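Local coordinates for protein tRNA uridine(34) acetyltransferase (PDB 6IA8) that uses acetyl-CoA and S-adenosyl-L-methionine to form 5-(carboxymethyl)uridine at wobble position 34 of tRNA, at residues Thr192-Cys197 with Glu214-Gln218; Gln242-Ser247 with Arg426-Phe432. All blocks are in the same frame, centred on the assembly; numbering follows the deposited sequence. Where two conformers were deposited one is given.

Contact 1 of 2, residues Thr192-Cys197 with Glu214-Gln218; sequences TRPDYC and ELGVQ
T192, extended (phi/psi -154/156), is the last residue of its strand and pairs in parallel with L215, CA to CA 5.3 Å. Its N donates to E214 O (2.8 Å) and its O accepts from G216 N (2.9 Å), so it straddles L215 in the usual parallel pattern. Beta-branched T192, chi1 t, brings CG2 to 3.8 Å from L215 CD2 on the same face. R193 points its CA-to-CB bond away from segment 214-218 and is exposed, as suits its charge. At P194 (-56/-30) the chain turns, with R193 O accepting from Y196 N (2.9 Å). The proline ring packs CD 3.4 Å from G216 O, beside the inverse gamma turn centred on G216, where a CB would be crowded by Q218 NE2. C197 directs its CA-to-CB bond toward the strand, SG 4.1 Å from L215 CD2; L215 (m, t) reaches on to T241. Strand 184-192, helix 199-208 and strand 212-218 form a beta-alpha-beta unit of the radical SAM core, whose superfamily belongs to the TIM-barrel clan.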
loop_
_atom_site.group_PDB
_atom_site.type_symbol
_atom_site.label_atom_id
_atom_site.label_comp_id
_atom_site.label_asym_id
_atom_site.label_seq_id
_atom_site.Cartn_x
_atom_site.Cartn_y
_atom_site.Cartn_z
ATOM N N THR A 192 -10.262 3.285 3.548
ATOM C CA THR A 192 -11.384 3.275 4.479
ATOM C C THR A 192 -11.047 3.994 5.772
ATOM O O THR A 192 -9.880 4.124 6.137
ATOM C CB THR A 192 -11.827 1.843 4.815
ATOM O OG1 THR A 192 -13.088 1.845 5.522
ATOM C CG2 THR A 192 -10.753 1.149 5.667
ATOM N N ARG A 193 -12.088 4.474 6.452
ATOM C CA ARG A 193 -11.913 5.035 7.782
ATOM C C ARG A 193 -11.664 3.898 8.765
ATOM O O ARG A 193 -12.226 2.811 8.602
ATOM C CB ARG A 193 -13.143 5.835 8.216
ATOM C CG ARG A 193 -13.546 6.934 7.248
ATOM C CD ARG A 193 -14.700 7.766 7.823
ATOM N NE ARG A 193 -15.252 8.694 6.842
ATOM C CZ ARG A 193 -16.038 9.719 7.148
ATOM N NH1 ARG A 193 -16.493 10.513 6.186
ATOM N NH2 ARG A 193 -16.355 9.958 8.415
ATOM N N PRO A 194 -10.818 4.105 9.775
ATOM C CA PRO A 194 -10.497 3.000 10.690
ATOM C C PRO A 194 -11.709 2.373 11.347
ATOM O O PRO A 194 -11.667 1.181 11.660
ATOM C CB PRO A 194 -9.587 3.658 11.730
ATOM C CG PRO A 194 -8.934 4.812 10.983
ATOM C CD PRO A 194 -10.040 5.325 10.076
ATOM N N ASP A 195 -12.786 3.122 11.580
ATOM C CA ASP A 195 -13.973 2.564 12.223
ATOM C C ASP A 195 -14.916 1.870 11.247
ATOM O O ASP A 195 -15.932 1.324 11.683
ATOM C CB ASP A 195 -14.733 3.655 12.991
ATOM C CG ASP A 195 -15.084 4.853 12.126
ATOM O OD1 ASP A 195 -14.290 5.205 11.223
ATOM O OD2 ASP A 195 -16.153 5.454 12.359
ATOM N N TYR A 196 -14.615 1.873 9.950
ATOM C CA TYR A 196 -15.328 1.065 8.960
ATOM C C TYR A 196 -14.552 -0.205 8.630
ATOM O O TYR A 196 -14.508 -0.620 7.469
ATOM C CB TYR A 196 -15.571 1.834 7.660
ATOM C CG TYR A 196 -16.451 3.047 7.714
ATOM C CD1 TYR A 196 -17.352 3.236 8.742
ATOM C CD2 TYR A 196 -16.380 4.012 6.704
ATOM C CE1 TYR A 196 -18.157 4.384 8.784
ATOM C CE2 TYR A 196 -17.167 5.141 6.731
ATOM C CZ TYR A 196 -18.055 5.327 7.770
ATOM O OH TYR A 196 -18.838 6.456 7.786
ATOM N N CYS A 197 -13.906 -0.838 9.602
ATOM C CA CYS A 197 -13.024 -1.966 9.322
ATOM C C CYS A 197 -13.296 -3.122 10.270
ATOM O O CYS A 197 -12.394 -3.631 10.940
ATOM C CB CYS A 197 -11.580 -1.517 9.419
ATOM S SG CYS A 197 -10.582 -2.357 8.311
ATOM N N GLU A 214 -6.041 0.758 3.042
ATOM C CA GLU A 214 -5.435 1.997 3.501
ATOM C C GLU A 214 -6.366 2.615 4.533
ATOM O O GLU A 214 -7.526 2.908 4.218
ATOM C CB GLU A 214 -5.212 2.984 2.355
ATOM C CG GLU A 214 -4.452 4.239 2.800
ATOM C CD GLU A 214 -4.485 5.364 1.766
ATOM O OE1 GLU A 214 -4.976 6.465 2.105
ATOM O OE2 GLU A 214 -4.028 5.138 0.628
ATOM N N LEU A 215 -5.870 2.791 5.752
ATOM C CA LEU A 215 -6.651 3.328 6.860
ATOM C C LEU A 215 -6.431 4.831 6.924
ATOM O O LEU A 215 -5.286 5.288 6.883
ATOM C CB LEU A 215 -6.231 2.673 8.180
ATOM C CG LEU A 215 -6.520 1.168 8.291
ATOM C CD1 LEU A 215 -5.902 0.632 9.627
ATOM C CD2 LEU A 215 -8.009 0.879 8.233
ATOM N N GLY A 216 -7.519 5.595 7.003
ATOM C CA GLY A 216 -7.426 7.025 7.231
ATOM C C GLY A 216 -7.067 7.350 8.673
ATOM O O GLY A 216 -7.910 7.855 9.427
ATOM N N VAL A 217 -5.832 7.036 9.080
ATOM C CA VAL A 217 -5.431 7.193 10.477
ATOM C C VAL A 217 -5.318 8.671 10.853
ATOM O O VAL A 217 -5.850 9.099 11.888
ATOM C CB VAL A 217 -4.106 6.452 10.730
ATOM C CG1 VAL A 217 -3.648 6.662 12.153
ATOM C CG2 VAL A 217 -4.263 4.958 10.413
ATOM N N GLN A 218 -4.595 9.452 10.030
ATOM C CA GLN A 218 -4.344 10.878 10.209
ATOM C C GLN A 218 -3.423 11.118 11.391
ATOM O O GLN A 218 -2.325 11.638 11.191
ATOM C CB GLN A 218 -5.641 11.648 10.382
ATOM C CG GLN A 218 -6.761 11.271 9.420
ATOM C CD GLN A 218 -6.331 11.153 7.981
ATOM O OE1 GLN A 218 -5.229 11.539 7.599
ATOM N NE2 GLN A 218 -7.208 10.589 7.171
#

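Contact 2 of 2, residues Gln242-Ser247 with Arg426-Phe432; sequences QLLKDS and RDPYKPF
Segment 242-247 is the last turn of a helix running out into a loop: D246 N still bonds to Q242 O (2.9 Å) and S247 N to L244 O (3.0 Å). Across the contact, 426-427 ends strand 418-427, and an irregular chain then wraps the helix end: P428 (-73/164) and P431 (-71/158) are extended, as proline's fixed phi favours, while Y429 (-103/-70) and K430 (-133/69) bend the chain between them and so turn their successive N-H groups to the D246 carboxylate. D246 and P431 have the closest CA atoms, 4.8 Å apart. D246 (chi1 m) is the centre of the contact. Its OD1 takes Y429 N at 2.8 Å and forms a salt bridge with R426, NE at 3.0 Å and NH2 at 2.9 Å; its OD2 takes K430 N and Q242 NE2, both at 2.8 Å. A short two-oxygen carboxylate suits this spot, binding successive backbone amides and a cation at once. R426, all t through chi3, stretches along K245, whose CB lies over one guanidinium face, 3.6 Å from R426 NE; E406 forms salt bridges with both. Farther on, F432 (chi1 p) brings CE2 to 3.8 Å from L243 CD2 and 3.2 Å from S247 OG. S247 OG donates to L243 O (2.8 Å), and one water links D246 O (2.8 Å), S247 OG (3.0 Å) and F432 N (3.0 Å). The radical SAM core thus meets the acetyltransferase domain through a largely buried carboxylate answered by R426, two backbone N-H groups and the amide of Q242, with R426 itself shared with E406.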
loop_
_atom_site.group_PDB
_atom_site.type_symbol
_atom_site.label_atom_id
_atom_site.label_comp_id
_atom_site.label_asym_id
_atom_site.label_seq_id
_atom_site.Cartn_x
_atom_site.Cartn_y
_atom_site.Cartn_z
ATOM N N GLN A 242 -4.834 -4.984 13.465
ATOM C CA GLN A 242 -4.695 -6.387 13.843
ATOM C C GLN A 242 -5.623 -7.292 13.033
ATOM O O GLN A 242 -5.228 -8.381 12.609
ATOM C CB GLN A 242 -4.990 -6.538 15.333
ATOM C CG GLN A 242 -5.010 -7.992 15.820
ATOM C CD GLN A 242 -6.391 -8.566 15.961
ATOM O OE1 GLN A 242 -7.271 -7.934 16.532
ATOM N NE2 GLN A 242 -6.587 -9.788 15.465
ATOM N N LEU A 243 -6.877 -6.893 12.853
ATOM C CA LEU A 243 -7.798 -7.728 12.094
ATOM C C LEU A 243 -7.340 -7.857 10.648
ATOM O O LEU A 243 -7.478 -8.921 10.041
ATOM C CB LEU A 243 -9.203 -7.145 12.157
ATOM C CG LEU A 243 -9.886 -7.186 13.528
ATOM C CD1 LEU A 243 -11.185 -6.398 13.459
ATOM C CD2 LEU A 243 -10.147 -8.613 13.951
ATOM N N LEU A 244 -6.804 -6.775 10.077
ATOM C CA LEU A 244 -6.301 -6.811 8.704
ATOM C C LEU A 244 -5.084 -7.726 8.599
ATOM O O LEU A 244 -5.017 -8.595 7.722
ATOM C CB LEU A 244 -5.956 -5.385 8.243
ATOM C CG LEU A 244 -7.166 -4.485 7.953
ATOM C CD1 LEU A 244 -6.689 -3.032 7.833
ATOM C CD2 LEU A 244 -7.915 -4.903 6.763
ATOM N N LYS A 245 -4.117 -7.554 9.503
ATOM C CA LYS A 245 -2.912 -8.372 9.481
ATOM C C LYS A 245 -3.253 -9.845 9.657
ATOM O O LYS A 245 -2.700 -10.703 8.963
ATOM C CB LYS A 245 -1.965 -7.925 10.583
ATOM C CG LYS A 245 -1.193 -6.603 10.350
ATOM C CD LYS A 245 -0.303 -6.672 9.102
ATOM C CE LYS A 245 0.639 -5.468 9.077
ATOM N NZ LYS A 245 1.707 -5.653 10.094
ATOM N N ASP A 246 -4.166 -10.163 10.581
ATOM C CA ASP A 246 -4.534 -11.548 10.843
ATOM C C ASP A 246 -5.455 -12.108 9.781
ATOM O O ASP A 246 -5.805 -13.279 9.868
ATOM C CB ASP A 246 -5.170 -11.676 12.240
ATOM C CG ASP A 246 -4.117 -11.615 13.346
ATOM O OD1 ASP A 246 -2.918 -11.932 13.052
ATOM O OD2 ASP A 246 -4.485 -11.278 14.488
ATOM N N SER A 247 -5.867 -11.309 8.801
ATOM C CA SER A 247 -6.546 -11.792 7.609
ATOM C C SER A 247 -5.630 -11.776 6.388
ATOM O O SER A 247 -6.098 -11.993 5.269
ATOM C CB SER A 247 -7.790 -10.940 7.372
ATOM O OG SER A 247 -8.643 -10.964 8.524
ATOM N N ARG A 426 3.697 -13.889 7.805
ATOM C CA ARG A 426 3.183 -13.579 9.135
ATOM C C ARG A 426 2.738 -14.837 9.875
ATOM O O ARG A 426 2.047 -15.696 9.308
ATOM C CB ARG A 426 2.012 -12.581 9.041
ATOM C CG ARG A 426 1.343 -12.320 10.420
ATOM C CD ARG A 426 0.223 -11.230 10.335
ATOM N NE ARG A 426 -0.456 -11.081 11.619
ATOM C CZ ARG A 426 0.009 -10.364 12.633
ATOM N NH1 ARG A 426 1.113 -9.667 12.466
ATOM N NH2 ARG A 426 -0.651 -10.307 13.783
ATOM N N ASP A 427 3.131 -14.922 11.155
ATOM C CA ASP A 427 2.588 -15.894 12.092
ATOM C C ASP A 427 1.439 -15.192 12.783
ATOM O O ASP A 427 1.687 -14.290 13.586
ATOM C CB ASP A 427 3.638 -16.314 13.108
ATOM C CG ASP A 427 3.177 -17.430 13.994
ATOM O OD1 ASP A 427 2.036 -17.939 13.824
ATOM O OD2 ASP A 427 3.980 -17.794 14.867
ATOM N N PRO A 428 0.197 -15.527 12.495
ATOM C CA PRO A 428 -0.910 -14.687 12.951
ATOM C C PRO A 428 -1.184 -14.795 14.449
ATOM O O PRO A 428 -0.743 -15.701 15.160
ATOM C CB PRO A 428 -2.096 -15.189 12.127
ATOM C CG PRO A 428 -1.744 -16.606 11.763
ATOM C CD PRO A 428 -0.245 -16.654 11.646
ATOM N N TYR A 429 -1.943 -13.822 14.931
ATOM C CA TYR A 429 -2.204 -13.691 16.359
ATOM C C TYR A 429 -3.597 -14.200 16.702
ATOM O O TYR A 429 -3.742 -15.240 17.342
ATOM C CB TYR A 429 -2.031 -12.221 16.765
ATOM C CG TYR A 429 -2.516 -11.869 18.156
ATOM C CD1 TYR A 429 -2.089 -12.592 19.263
ATOM C CD2 TYR A 429 -3.408 -10.821 18.363
ATOM C CE1 TYR A 429 -2.516 -12.261 20.540
ATOM C CE2 TYR A 429 -3.849 -10.494 19.642
ATOM C CZ TYR A 429 -3.384 -11.208 20.713
ATOM O OH TYR A 429 -3.812 -10.897 21.973
ATOM N N LYS A 430 -4.634 -13.484 16.285
ATOM C CA LYS A 430 -6.021 -13.833 16.598
ATOM C C LYS A 430 -6.840 -13.744 15.316
ATOM O O LYS A 430 -7.679 -12.858 15.150
ATOM C CB LYS A 430 -6.586 -12.924 17.690
ATOM C CG LYS A 430 -6.142 -13.324 19.100
ATOM C CD LYS A 430 -6.866 -12.502 20.169
ATOM C CE LYS A 430 -6.466 -12.962 21.585
ATOM N NZ LYS A 430 -7.412 -12.437 22.626
ATOM N N PRO A 431 -6.614 -14.642 14.377
ATOM C CA PRO A 431 -7.410 -14.621 13.143
ATOM C C PRO A 431 -8.842 -15.056 13.393
ATOM O O PRO A 431 -9.154 -15.720 14.381
ATOM C CB PRO A 431 -6.689 -15.614 12.238
ATOM C CG PRO A 431 -6.052 -16.594 13.213
ATOM C CD PRO A 431 -5.633 -15.739 14.410
ATOM N N PHE A 432 -9.726 -14.636 12.488
ATOM C CA PHE A 432 -11.122 -15.032 12.515
ATOM C C PHE A 432 -11.584 -15.705 11.234
ATOM O O PHE A 432 -12.657 -16.290 11.238
ATOM C CB PHE A 432 -12.027 -13.812 12.770
ATOM C CG PHE A 432 -11.891 -12.740 11.729
ATOM C CD1 PHE A 432 -12.712 -12.750 10.611
ATOM C CD2 PHE A 432 -10.905 -11.746 11.842
ATOM C CE1 PHE A 432 -12.576 -11.774 9.639
ATOM C CE2 PHE A 432 -10.760 -10.770 10.864
ATOM C CZ PHE A 432 -11.601 -10.785 9.776
HETATM O O HOH W 1 -8.625 -13.575 9.952
#

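In the fold
From the N terminus, the chain builds the parallel sheet of the radical SAM core. Contact 1 closes the short loop from the end of strand 184-192 through helix 199-208 to strand 212-218. The chain then enters helix 234-245, whose C-terminal end opens contact 2. That second loop is far longer: it takes in the rest of the core and the first strands of the acetyltransferase sheet before returning at the end of strand 418-427. The two closures are in series, neither nested nor crossed. Their centres lie about 17 Å apart, yet L244 packs on C197 and L215, so helix 234-245, packed on the face of the core sheet that carries T192 and L215, links that sheet to the interdomain boundary.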